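Local coordinates for protein dihydropyrimidine amidohydrolase (PDB 2FTW) that catalyses the reversible, zinc-dependent hydrolytic ring opening of 5,6-dihydrouracil and 5,6-dihydrothymine in reductive pyrimidine degradation, at residues A[49-54]-A[443-448]; A[96-101]-A[383-388]; A[107-112]-A[130-135]. All coordinates share one frame; numbering follows the deposited sequence.

Contact 1: residues A[49-54]-A[443-448]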
loop_
_atom_site.group_PDB
_atom_site.type_symbol
_atom_site.label_atom_id
_atom_site.label_comp_id
_atom_site.label_asym_id
_atom_site.label_seq_id
_atom_site.Cartn_x
_atom_site.Cartn_y
_atom_site.Cartn_z
ATOM N N LYS A 49 -32.231 -41.157 19.467
ATOM C CA LYS A 49 -32.340 -39.834 20.071
ATOM C C LYS A 49 -32.475 -38.761 18.997
ATOM O O LYS A 49 -31.765 -38.767 17.990
ATOM C CB LYS A 49 -31.139 -39.521 20.962
ATOM C CG LYS A 49 -31.177 -38.102 21.500
ATOM C CD LYS A 49 -30.631 -37.983 22.897
ATOM C CE LYS A 49 -30.778 -36.551 23.403
ATOM N NZ LYS A 49 -32.185 -36.049 23.388
ATOM N N VAL A 50 -33.410 -37.840 19.207
ATOM C CA VAL A 50 -33.637 -36.773 18.246
ATOM C C VAL A 50 -33.426 -35.422 18.891
ATOM O O VAL A 50 -33.945 -35.157 19.965
ATOM C CB VAL A 50 -35.049 -36.827 17.641
ATOM C CG1 VAL A 50 -35.242 -35.675 16.638
ATOM C CG2 VAL A 50 -35.291 -38.165 16.962
ATOM N N VAL A 51 -32.654 -34.573 18.218
ATOM C CA VAL A 51 -32.453 -33.185 18.631
ATOM C C VAL A 51 -33.140 -32.275 17.615
ATOM O O VAL A 51 -33.052 -32.507 16.411
ATOM C CB VAL A 51 -30.953 -32.820 18.701
ATOM C CG1 VAL A 51 -30.766 -31.385 19.191
ATOM C CG2 VAL A 51 -30.216 -33.772 19.619
ATOM N N ASP A 52 -33.817 -31.243 18.107
ATOM C CA ASP A 52 -34.466 -30.267 17.239
ATOM C C ASP A 52 -33.537 -29.074 17.026
ATOM O O ASP A 52 -33.039 -28.482 17.987
ATOM C CB ASP A 52 -35.775 -29.796 17.871
ATOM C CG ASP A 52 -36.737 -29.163 16.865
ATOM O OD1 ASP A 52 -36.387 -28.972 15.681
ATOM O OD2 ASP A 52 -37.874 -28.854 17.275
ATOM N N ALA A 53 -33.292 -28.728 15.768
ATOM C CA ALA A 53 -32.528 -27.528 15.447
ATOM C C ALA A 53 -33.373 -26.570 14.613
ATOM O O ALA A 53 -32.834 -25.823 13.798
ATOM C CB ALA A 53 -31.238 -27.896 14.725
ATOM N N THR A 54 -34.693 -26.594 14.822
ATOM C CA THR A 54 -35.592 -25.615 14.195
ATOM C C THR A 54 -35.050 -24.190 14.439
ATOM O O THR A 54 -34.682 -23.856 15.558
ATOM C CB THR A 54 -37.043 -25.722 14.749
ATOM O OG1 THR A 54 -37.528 -27.065 14.589
ATOM C CG2 THR A 54 -37.985 -24.779 14.012
ATOM N N GLY A 443 -21.084 -37.995 18.312
ATOM C CA GLY A 443 -22.487 -38.376 18.367
ATOM C C GLY A 443 -23.153 -38.298 19.731
ATOM O O GLY A 443 -24.282 -38.735 19.872
ATOM N N ASN A 444 -22.470 -37.724 20.725
ATOM C CA ASN A 444 -22.981 -37.647 22.095
ATOM C C ASN A 444 -23.148 -36.194 22.521
ATOM O O ASN A 444 -22.273 -35.351 22.248
ATOM C CB ASN A 444 -22.021 -38.333 23.080
ATOM C CG ASN A 444 -21.931 -39.848 22.884
ATOM O OD1 ASN A 444 -22.940 -40.539 22.765
ATOM N ND2 ASN A 444 -20.713 -40.366 22.887
ATOM N N ILE A 445 -24.259 -35.899 23.199
ATOM C CA ILE A 445 -24.480 -34.553 23.744
ATOM C C ILE A 445 -23.595 -34.344 24.963
ATOM O O ILE A 445 -23.662 -35.107 25.931
ATOM C CB ILE A 445 -25.962 -34.302 24.136
ATOM C CG1 ILE A 445 -26.831 -34.205 22.880
ATOM C CG2 ILE A 445 -26.111 -33.010 24.984
ATOM C CD1 ILE A 445 -28.346 -34.072 23.170
ATOM N N VAL A 446 -22.794 -33.278 24.913
ATOM C CA VAL A 446 -21.891 -32.905 26.006
ATOM C C VAL A 446 -22.223 -31.518 26.578
ATOM O O VAL A 446 -21.767 -31.171 27.662
ATOM C CB VAL A 446 -20.413 -32.947 25.553
ATOM C CG1 VAL A 446 -19.960 -34.390 25.317
ATOM C CG2 VAL A 446 -20.190 -32.100 24.303
ATOM N N TRP A 447 -23.012 -30.740 25.827
ATOM C CA TRP A 447 -23.562 -29.473 26.284
ATOM C C TRP A 447 -24.967 -29.311 25.697
ATOM O O TRP A 447 -25.172 -29.487 24.485
ATOM C CB TRP A 447 -22.649 -28.324 25.833
ATOM C CG TRP A 447 -23.161 -26.936 26.071
ATOM C CD1 TRP A 447 -23.680 -26.096 25.138
ATOM C CD2 TRP A 447 -23.151 -26.206 27.301
ATOM N NE1 TRP A 447 -24.009 -24.898 25.705
ATOM C CE2 TRP A 447 -23.698 -24.935 27.034
ATOM C CE3 TRP A 447 -22.743 -26.504 28.603
ATOM C CZ2 TRP A 447 -23.851 -23.950 28.026
ATOM C CZ3 TRP A 447 -22.890 -25.515 29.594
ATOM C CH2 TRP A 447 -23.442 -24.261 29.293
ATOM N N SER A 448 -25.922 -28.988 26.568
ATOM C CA SER A 448 -27.317 -28.768 26.175
ATOM C C SER A 448 -28.098 -28.189 27.349
ATOM O O SER A 448 -27.736 -28.416 28.507
ATOM C CB SER A 448 -27.988 -30.076 25.743
ATOM O OG SER A 448 -28.325 -30.880 26.868
#
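Val51 and Ile445 face each other across the layers of the beta-sandwich that accompanies the catalytic barrel. Strand 50-52 is an edge strand of a mixed four-stranded sheet within this chain, paired in parallel with strand 10-13, and 444-448 belongs to the second sheet. No hydrogen bond spans the two segments, and the CA atoms of Val51 and Ile445 stay 9.6 Å apart, so side chains do all the bridging.

The apolar part is carried by one methyl. With CG1 of Ile445 anti to its carbonyl carbon (chi1 -70°) and chi2 extended, CD1 is pushed out toward the other layer, where it meets Val51 CG2 at 4.0 Å. The two side chains approach at a slant, and Ile10 of strand 10-13 packs against both. Lys49 adds its aliphatic part: its chain runs roughly at right angles to Ile445, with CE over CD1. Their very close approach is doubtful, because the lysine has two deposited conformers.

Among the polar groups, Asn444 OD1 is hydrogen-bonded to Gly8 N. Beyond Ile445 the chain turns a corner at Val446 and Trp447, which both face Thr439 in a classic beta bulge. The indole of Trp447 meets His419 edge-to-face, and its NE1 makes a weak hydrogen bond to Ala436 O. Strand 50-52 ends in an Asx turn, whose acceptor Asp52 OD1 also takes Asn14 ND2. The turn's own bond, from Thr54 N to Asp52 OD1, is 3.0 Å long and bent to 149°, its donor arriving from above the carboxylate plane.

Contact 2: residues A[96-101]-A[383-388]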
loop_
_atom_site.group_PDB
_atom_site.type_symbol
_atom_site.label_atom_id
_atom_site.label_comp_id
_atom_site.label_asym_id
_atom_site.label_seq_id
_atom_site.Cartn_x
_atom_site.Cartn_y
_atom_site.Cartn_z
ATOM N N PHE A 96 -12.533 -29.418 19.525
ATOM C CA PHE A 96 -11.188 -29.873 19.204
ATOM C C PHE A 96 -10.200 -28.796 19.598
ATOM O O PHE A 96 -10.357 -27.642 19.219
ATOM C CB PHE A 96 -11.044 -30.172 17.708
ATOM C CG PHE A 96 -9.846 -31.009 17.370
ATOM C CD1 PHE A 96 -9.880 -32.375 17.537
ATOM C CD2 PHE A 96 -8.681 -30.428 16.894
ATOM C CE1 PHE A 96 -8.781 -33.152 17.229
ATOM C CE2 PHE A 96 -7.564 -31.200 16.584
ATOM C CZ PHE A 96 -7.618 -32.568 16.752
ATOM N N ILE A 97 -9.211 -29.168 20.400
ATOM C CA ILE A 97 -8.176 -28.245 20.822
ATOM C C ILE A 97 -6.843 -28.793 20.375
ATOM O O ILE A 97 -6.645 -30.011 20.346
ATOM C CB ILE A 97 -8.181 -27.982 22.367
ATOM C CG1 ILE A 97 -8.021 -29.271 23.177
ATOM C CG2 ILE A 97 -9.455 -27.246 22.791
ATOM C CD1 ILE A 97 -6.641 -29.470 23.764
ATOM N N ILE A 98 -5.940 -27.896 19.989
ATOM C CA ILE A 98 -4.550 -28.276 19.784
ATOM C C ILE A 98 -3.707 -27.507 20.785
ATOM O O ILE A 98 -3.735 -26.286 20.822
ATOM C CB ILE A 98 -4.075 -28.082 18.341
ATOM C CG1 ILE A 98 -5.138 -28.601 17.358
ATOM C CG2 ILE A 98 -2.754 -28.831 18.122
ATOM C CD1 ILE A 98 -4.783 -28.438 15.885
ATOM N N ASP A 99 -3.012 -28.262 21.633
ATOM C CA ASP A 99 -2.232 -27.737 22.739
ATOM C C ASP A 99 -0.760 -27.852 22.381
ATOM O O ASP A 99 -0.395 -28.614 21.473
ATOM C CB ASP A 99 -2.523 -28.546 24.002
ATOM C CG ASP A 99 -2.308 -27.753 25.277
ATOM O OD1 ASP A 99 -3.232 -27.013 25.717
ATOM O OD2 ASP A 99 -1.215 -27.904 25.864
ATOM N N PHE A 100 0.069 -27.079 23.086
ATOM C CA PHE A 100 1.503 -27.021 22.856
ATOM C C PHE A 100 2.291 -27.802 23.918
ATOM O O PHE A 100 2.157 -27.555 25.121
ATOM C CB PHE A 100 1.996 -25.564 22.860
ATOM C CG PHE A 100 1.690 -24.801 21.597
ATOM C CD1 PHE A 100 0.489 -24.103 21.456
ATOM C CD2 PHE A 100 2.608 -24.758 20.558
ATOM C CE1 PHE A 100 0.204 -23.377 20.291
ATOM C CE2 PHE A 100 2.328 -24.031 19.376
ATOM C CZ PHE A 100 1.127 -23.344 19.246
ATOM N N VAL A 101 3.109 -28.739 23.457
ATOM C CA VAL A 101 4.126 -29.362 24.290
ATOM C C VAL A 101 5.282 -28.381 24.395
ATOM O O VAL A 101 5.791 -27.893 23.366
ATOM C CB VAL A 101 4.652 -30.688 23.672
ATOM C CG1 VAL A 101 5.710 -31.334 24.576
ATOM C CG2 VAL A 101 3.520 -31.659 23.409
ATOM N N ARG A 383 -7.735 -28.014 7.690
ATOM C CA ARG A 383 -6.933 -28.160 6.482
ATOM C C ARG A 383 -5.464 -27.810 6.742
ATOM O O ARG A 383 -4.575 -28.508 6.286
ATOM C CB ARG A 383 -7.503 -27.298 5.358
ATOM C CG ARG A 383 -8.779 -27.857 4.792
ATOM C CD ARG A 383 -9.261 -27.075 3.595
ATOM N NE ARG A 383 -9.846 -25.806 3.997
ATOM C CZ ARG A 383 -11.140 -25.491 3.939
ATOM N NH1 ARG A 383 -12.046 -26.340 3.483
ATOM N NH2 ARG A 383 -11.527 -24.289 4.347
ATOM N N ILE A 384 -5.223 -26.745 7.500
ATOM C CA ILE A 384 -3.859 -26.315 7.783
ATOM C C ILE A 384 -3.089 -27.347 8.597
ATOM O O ILE A 384 -1.918 -27.593 8.324
ATOM C CB ILE A 384 -3.814 -24.918 8.463
ATOM C CG1 ILE A 384 -4.188 -23.823 7.457
ATOM C CG2 ILE A 384 -2.399 -24.621 9.039
ATOM C CD1 ILE A 384 -4.495 -22.446 8.119
ATOM N N PHE A 385 -3.741 -27.949 9.592
ATOM C CA PHE A 385 -3.100 -28.954 10.441
ATOM C C PHE A 385 -3.441 -30.385 10.011
ATOM O O PHE A 385 -3.192 -31.334 10.741
ATOM C CB PHE A 385 -3.419 -28.682 11.919
ATOM C CG PHE A 385 -2.852 -27.376 12.406
ATOM C CD1 PHE A 385 -1.489 -27.253 12.644
ATOM C CD2 PHE A 385 -3.655 -26.249 12.531
ATOM C CE1 PHE A 385 -0.930 -26.024 13.058
ATOM C CE2 PHE A 385 -3.120 -25.015 12.949
ATOM C CZ PHE A 385 -1.755 -24.903 13.212
ATOM N N ASN A 386 -4.020 -30.514 8.824
ATOM C CA ASN A 386 -4.190 -31.802 8.132
ATOM C C ASN A 386 -5.071 -32.816 8.848
ATOM O O ASN A 386 -4.692 -33.954 9.043
ATOM C CB ASN A 386 -2.840 -32.434 7.780
ATOM C CG ASN A 386 -2.949 -33.397 6.606
ATOM O OD1 ASN A 386 -3.940 -33.367 5.871
ATOM N ND2 ASN A 386 -1.947 -34.252 6.429
ATOM N N ILE A 387 -6.253 -32.364 9.250
ATOM C CA ILE A 387 -7.254 -33.222 9.892
ATOM C C ILE A 387 -8.635 -32.973 9.259
ATOM O O ILE A 387 -9.662 -33.281 9.844
ATOM C CB ILE A 387 -7.260 -32.994 11.425
ATOM C CG1 ILE A 387 -7.595 -31.528 11.754
ATOM C CG2 ILE A 387 -5.911 -33.424 12.011
ATOM C CD1 ILE A 387 -7.284 -31.090 13.145
ATOM N N TYR A 388 -8.620 -32.414 8.046
ATOM C CA TYR A 388 -9.805 -32.223 7.205
ATOM C C TYR A 388 -9.916 -33.398 6.218
ATOM O O TYR A 388 -8.905 -33.868 5.696
ATOM C CB TYR A 388 -9.647 -30.905 6.462
ATOM C CG TYR A 388 -10.806 -30.449 5.587
ATOM C CD1 TYR A 388 -11.862 -29.714 6.118
ATOM C CD2 TYR A 388 -10.810 -30.703 4.221
ATOM C CE1 TYR A 388 -12.910 -29.272 5.315
ATOM C CE2 TYR A 388 -11.852 -30.264 3.406
ATOM C CZ TYR A 388 -12.895 -29.547 3.957
ATOM O OH TYR A 388 -13.921 -29.100 3.148
#
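The backbones of strand 94-101 and the turn after helix 370-384 keep well apart, with the CA atoms of Ile98 and Phe385 9.5 Å from each other and those of Phe96 and Ile387 10.6 Å. Two buried apolar pairs fill the distance.

Phe96 and Ile387 reach out from opposite directions. CG1 of Ile387 is tucked between the two main-chain branches (chi1 60°), and from there CD1 comes obliquely onto the Phe96 ring, 3.5 Å from CE2 and also close to CZ. The same ring has Ile98 CD1 at its edge, in the ring plane.

That isoleucine methyl also makes the second pair: it approaches the Phe385 ring obliquely, 4.1 Å from CG, near the ring's root. One face of Phe385 carries Ile384 CG2, and its ring meets Tyr244 edge-to-face and the His131 ring with the planes at about 60°.

Phe385 and Ile387 are presented together because the helix stops in a Schellman motif. Ile387 N bonds to Ala382 O, while Asn386, at positive phi, reverses the chain between them and its N makes a weak hydrogen bond to Arg383 O. With Ile98, His131, Gln189 and Tyr244 around Phe385, this is a buried apolar contact inside a (beta-alpha)8 barrel.

Contact 3: residues A[107-112]-A[130-135]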
loop_
_atom_site.group_PDB
_atom_site.type_symbol
_atom_site.label_atom_id
_atom_site.label_comp_id
_atom_site.label_asym_id
_atom_site.label_seq_id
_atom_site.Cartn_x
_atom_site.Cartn_y
_atom_site.Cartn_z
ATOM N N GLN A 107 15.761 -30.421 27.765
ATOM C CA GLN A 107 14.883 -31.586 27.905
ATOM C C GLN A 107 14.525 -32.226 26.550
ATOM O O GLN A 107 14.231 -31.513 25.581
ATOM C CB GLN A 107 13.591 -31.216 28.643
ATOM C CG GLN A 107 12.766 -32.426 29.043
ATOM C CD GLN A 107 11.337 -32.095 29.470
ATOM O OE1 GLN A 107 10.880 -30.962 29.361
ATOM N NE2 GLN A 107 10.622 -33.107 29.947
ATOM N N SER A 108 14.533 -33.564 26.503
ATOM C CA SER A 108 14.049 -34.329 25.333
ATOM C C SER A 108 12.607 -33.973 24.952
ATOM O O SER A 108 11.725 -33.882 25.826
ATOM C CB SER A 108 14.112 -35.830 25.624
ATOM O OG SER A 108 13.694 -36.595 24.514
ATOM N N LEU A 109 12.367 -33.792 23.652
ATOM C CA LEU A 109 11.018 -33.476 23.143
ATOM C C LEU A 109 10.067 -34.650 23.328
ATOM O O LEU A 109 8.880 -34.468 23.599
ATOM C CB LEU A 109 11.043 -33.133 21.648
ATOM C CG LEU A 109 12.045 -32.141 21.065
ATOM C CD1 LEU A 109 11.632 -31.843 19.621
ATOM C CD2 LEU A 109 12.144 -30.853 21.865
ATOM N N LEU A 110 10.602 -35.852 23.153
ATOM C CA LEU A 110 9.826 -37.085 23.298
ATOM C C LEU A 110 9.350 -37.292 24.731
ATOM O O LEU A 110 8.233 -37.700 24.947
ATOM C CB LEU A 110 10.651 -38.295 22.847
ATOM C CG LEU A 110 11.193 -38.274 21.409
ATOM C CD1 LEU A 110 12.145 -39.449 21.163
ATOM C CD2 LEU A 110 10.052 -38.300 20.409
ATOM N N GLU A 111 10.218 -37.028 25.695
ATOM C CA GLU A 111 9.871 -37.116 27.106
ATOM C C GLU A 111 8.849 -36.045 27.488
ATOM O O GLU A 111 7.956 -36.291 28.295
ATOM C CB GLU A 111 11.137 -36.980 27.970
ATOM C CG GLU A 111 12.136 -38.140 27.784
ATOM C CD GLU A 111 13.497 -37.906 28.459
ATOM O OE1 GLU A 111 13.647 -36.934 29.246
ATOM O OE2 GLU A 111 14.430 -38.699 28.193
ATOM N N ALA A 112 8.993 -34.860 26.901
ATOM C CA ALA A 112 8.059 -33.753 27.114
ATOM C C ALA A 112 6.719 -34.074 26.456
ATOM O O ALA A 112 5.666 -33.916 27.079
ATOM C CB ALA A 112 8.636 -32.450 26.574
ATOM N N LEU A 130 -1.562 -32.269 19.464
ATOM C CA LEU A 130 -0.443 -31.549 20.088
ATOM C C LEU A 130 0.599 -30.997 19.092
ATOM O O LEU A 130 1.079 -31.750 18.209
ATOM C CB LEU A 130 0.281 -32.503 21.036
ATOM C CG LEU A 130 -0.469 -33.065 22.243
ATOM C CD1 LEU A 130 0.247 -34.308 22.765
ATOM C CD2 LEU A 130 -0.606 -31.998 23.341
ATOM N N HIS A 131 0.949 -29.709 19.248
ATOM C CA HIS A 131 2.152 -29.129 18.612
ATOM C C HIS A 131 3.338 -29.270 19.562
ATOM O O HIS A 131 3.170 -29.361 20.775
ATOM C CB HIS A 131 2.062 -27.620 18.321
ATOM C CG HIS A 131 0.731 -27.125 17.857
ATOM N ND1 HIS A 131 0.309 -27.238 16.553
ATOM C CD2 HIS A 131 -0.231 -26.421 18.505
ATOM C CE1 HIS A 131 -0.880 -26.670 16.428
ATOM N NE2 HIS A 131 -1.228 -26.162 17.598
ATOM N N VAL A 132 4.542 -29.209 19.017
ATOM C CA VAL A 132 5.740 -29.313 19.844
ATOM C C VAL A 132 6.589 -28.053 19.669
ATOM O O VAL A 132 6.973 -27.692 18.555
ATOM C CB VAL A 132 6.519 -30.605 19.536
ATOM C CG1 VAL A 132 7.720 -30.756 20.457
ATOM C CG2 VAL A 132 5.602 -31.801 19.703
ATOM N N ALA A 133 6.848 -27.363 20.776
ATOM C CA ALA A 133 7.703 -26.180 20.740
ATOM C C ALA A 133 9.171 -26.590 20.753
ATOM O O ALA A 133 9.561 -27.537 21.448
ATOM C CB ALA A 133 7.396 -25.236 21.917
ATOM N N ILE A 134 9.974 -25.882 19.959
ATOM C CA ILE A 134 11.417 -26.079 19.902
ATOM C C ILE A 134 12.100 -24.995 20.729
ATOM O O ILE A 134 12.480 -23.935 20.223
ATOM C CB ILE A 134 11.901 -26.104 18.437
ATOM C CG1 ILE A 134 11.131 -27.199 17.682
ATOM C CG2 ILE A 134 13.380 -26.375 18.375
ATOM C CD1 ILE A 134 11.523 -27.355 16.253
ATOM N N THR A 135 12.224 -25.279 22.018
ATOM C CA THR A 135 12.696 -24.314 23.009
ATOM C C THR A 135 14.221 -24.242 23.074
ATOM O O THR A 135 14.778 -23.287 23.606
ATOM C CB THR A 135 12.110 -24.639 24.397
ATOM O OG1 THR A 135 12.414 -25.991 24.757
ATOM C CG2 THR A 135 10.593 -24.457 24.367
#
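Leu109 of helix 109-121 packs onto Val132 and the backbone of Ala133 in a buried helix-on-strand contact, at the point where strand 127-132 runs out into the loop that follows it. The CA atoms of Leu109 and Val132 are 7.5 Å apart, and no hydrogen bond runs between the segments.

Each branch of the leucine has its own neighbour. CD1 touches Val132 CG1 at 4.1 Å, the side chains meeting at a slant. CD2 comes up to the outer end of the Ala133 carbonyl, 4.2 Å from Ala133 O. The leucine's chi1 of -48° places its branch point CG beside the backbone N, and chi2 (-170°) then sets the two methyls. On the strand side, Val132 has CG1 anti to the backbone N, and this is the methyl offered to the helix.

Strand 94-101, helix 109-121 and strand 127-132 form one beta-alpha-beta unit of the barrel, its two strands parallel neighbours, and Leu109 is where the first turn of the helix settles against the second strand. Pro103 from a loop and Leu148 of helix 139-151 also pack on this leucine, so it is wedged between the barrel wall and the next helix.

The start of the helix is fixed by a carboxylate from that next helix. Glu144 uses OE1 to accept from Leu109 N and OE2 to bond Ser108 OG, the hydroxyl of the N-cap residue; its negative charge would probably be favoured beside the helix N-terminus. Ser108 O in turn receives Ala112 N at 3.1 Å, a backbone hydrogen bond of the first turn.

In the fold
Contacts 2 and 3 meet directly, their centres 16 Å apart. Strands 94-101 and 127-132 are neighbours in the barrel wall: Asp99 O and His131 N are 2.8 Å apart, as are Val101 N and His131 O. The His131 ring also packs on Phe385, with CE1 of each ring 3.4 Å apart. Contact 2 lies inside the barrel and contact 3 on its helical side; Ile98 is about 11 Å and Ala133 about 9 Å from a zinc ion, side chain to metal, and neither contact supplies a zinc ligand. Contact 1 stands apart in the sandwich, its centre 25 Å from that of contact 2 and 38 Å from that of contact 3, yet along the sequence both fall between its two segments.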